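Local coordinates for EAL/GGDEF domain protein (Methylococcus capsulatus, PDB 3ICL), which belongs to the GGDEF-domain family of the nucleotide cyclase clan, although its own activity is not established, at residues 18-23 / 83-88. The protein carries 1 engineered substitution. Residues are numbered along the deposited sequence; the frame is centred on the assembly and turned at random.
Sequences LQALAA and TILLNG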
loop_
_atom_site.group_PDB
_atom_site.type_symbol
_atom_site.label_atom_id
_atom_site.label_comp_id
_atom_site.label_asym_id
_atom_site.label_seq_id
_atom_site.Cartn_x
_atom_site.Cartn_y
_atom_site.Cartn_z
ATOM N N LEU A 18 -5.308 -7.509 12.868
ATOM C CA LEU A 18 -5.295 -7.955 14.251
ATOM C C LEU A 18 -4.959 -9.442 14.324
ATOM O O LEU A 18 -4.165 -9.864 15.158
ATOM C CB LEU A 18 -6.650 -7.676 14.906
ATOM C CG LEU A 18 -6.962 -6.187 15.090
ATOM C CD1 LEU A 18 -8.352 -6.012 15.685
ATOM C CD2 LEU A 18 -5.906 -5.559 15.991
ATOM N N GLN A 19 -5.542 -10.229 13.427
ATOM C CA GLN A 19 -5.297 -11.664 13.423
ATOM C C GLN A 19 -3.858 -12.000 13.032
ATOM O O GLN A 19 -3.245 -12.899 13.608
ATOM C CB GLN A 19 -6.269 -12.372 12.477
ATOM C CG GLN A 19 -6.395 -13.862 12.771
ATOM C CD GLN A 19 -6.936 -14.128 14.169
ATOM O OE1 GLN A 19 -8.055 -13.730 14.494
ATOM N NE2 GLN A 19 -6.143 -14.792 15.005
ATOM N N ALA A 20 -3.318 -11.280 12.058
ATOM C CA ALA A 20 -1.946 -11.526 11.626
ATOM C C ALA A 20 -0.958 -11.187 12.744
ATOM O O ALA A 20 0.021 -11.893 12.947
ATOM C CB ALA A 20 -1.638 -10.709 10.376
ATOM N N LEU A 21 -1.214 -10.103 13.472
ATOM C CA LEU A 21 -0.326 -9.708 14.556
ATOM C C LEU A 21 -0.343 -10.743 15.682
ATOM O O LEU A 21 0.639 -10.913 16.396
ATOM C CB LEU A 21 -0.726 -8.328 15.092
ATOM C CG LEU A 21 -0.361 -7.155 14.178
ATOM C CD1 LEU A 21 -1.035 -5.876 14.662
ATOM C CD2 LEU A 21 1.164 -6.990 14.149
ATOM N N ALA A 22 -1.467 -11.437 15.829
ATOM C CA ALA A 22 -1.593 -12.458 16.862
ATOM C C ALA A 22 -0.906 -13.745 16.408
ATOM O O ALA A 22 -0.336 -14.473 17.215
ATOM C CB ALA A 22 -3.069 -12.725 17.156
ATOM N N ALA A 23 -0.955 -14.008 15.106
ATOM C CA ALA A 23 -0.362 -15.211 14.531
ATOM C C ALA A 23 1.137 -15.110 14.255
ATOM O O ALA A 23 1.881 -16.072 14.468
ATOM C CB ALA A 23 -1.092 -15.572 13.248
ATOM N N THR A 83 -3.526 0.610 2.295
ATOM C CA THR A 83 -2.821 -0.027 3.401
ATOM C C THR A 83 -2.648 -1.474 2.979
ATOM O O THR A 83 -3.614 -2.161 2.651
ATOM C CB THR A 83 -3.603 0.026 4.720
ATOM O OG1 THR A 83 -4.939 -0.430 4.501
ATOM C CG2 THR A 83 -3.608 1.455 5.276
ATOM N N ILE A 84 -1.405 -1.921 2.983
ATOM C CA ILE A 84 -1.068 -3.266 2.558
ATOM C C ILE A 84 -0.524 -4.106 3.708
ATOM O O ILE A 84 0.495 -3.774 4.309
ATOM C CB ILE A 84 -0.033 -3.176 1.419
ATOM C CG1 ILE A 84 -0.664 -2.411 0.252
ATOM C CG2 ILE A 84 0.450 -4.559 1.019
ATOM C CD1 ILE A 84 0.332 -1.709 -0.646
ATOM N N LEU A 85 -1.215 -5.195 4.006
ATOM C CA LEU A 85 -0.814 -6.097 5.076
ATOM C C LEU A 85 -0.107 -7.329 4.536
ATOM O O LEU A 85 -0.669 -8.073 3.734
ATOM C CB LEU A 85 -2.046 -6.535 5.879
ATOM C CG LEU A 85 -1.939 -7.781 6.766
ATOM C CD1 LEU A 85 -0.824 -7.626 7.800
ATOM C CD2 LEU A 85 -3.281 -8.007 7.454
ATOM N N LEU A 86 1.135 -7.529 4.965
ATOM C CA LEU A 86 1.894 -8.704 4.563
ATOM C C LEU A 86 1.747 -9.676 5.732
ATOM O O LEU A 86 2.347 -9.505 6.791
ATOM C CB LEU A 86 3.362 -8.345 4.312
ATOM C CG LEU A 86 3.576 -7.268 3.241
ATOM C CD1 LEU A 86 5.058 -7.144 2.957
ATOM C CD2 LEU A 86 2.824 -7.618 1.958
ATOM N N ASN A 87 0.920 -10.691 5.519
ATOM C CA ASN A 87 0.600 -11.688 6.538
ATOM C C ASN A 87 1.711 -12.722 6.715
ATOM O O ASN A 87 1.561 -13.881 6.323
ATOM C CB ASN A 87 -0.721 -12.354 6.135
ATOM C CG ASN A 87 -1.309 -13.210 7.230
ATOM O OD1 ASN A 87 -0.975 -13.060 8.405
ATOM N ND2 ASN A 87 -2.213 -14.106 6.851
ATOM N N GLY A 88 2.813 -12.295 7.331
ATOM C CA GLY A 88 3.960 -13.168 7.514
ATOM C C GLY A 88 4.853 -12.893 6.320
ATOM O O GLY A 88 4.659 -13.466 5.250
#
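Leu85 and Asn87 both converge on one methyl group, CB of Ala20, in the last turn of helix 10-23. Along residues 83-88, Leu85 makes the apolar touch: its CD1 stands 4.1 Å from Ala20 CB, a normal van der Waals separation. With CG anti to the backbone N (chi1 162°), the leucine extends from the strand to the helix, where Phe13, Arg16 and Leu17 also meet it. The pairing belongs to the alpha/beta sandwich of the GGDEF domain, in which helices pack on a central mixed sheet; here helix 10-23 lies over strand 81-86. Leu86 is directed away from the helix, and its side chain touches Val32 and Leu34 of the adjoining antiparallel strand 32-38. At Asn87 the chain folds into an inverse gamma turn, consistent with phi/psi of -78/73° and with Gly88 N bonding to Leu86 O at 2.9 Å. The Asn87 carboxamide reaches back to the helix, with OD1 3.1 Å from Ala20 CB and 3.7 Å from Ala20 CA, a close approach of an oxygen to a methyl, while the backbone N of Asn87 hydrogen-bonds to Asp72 OD1.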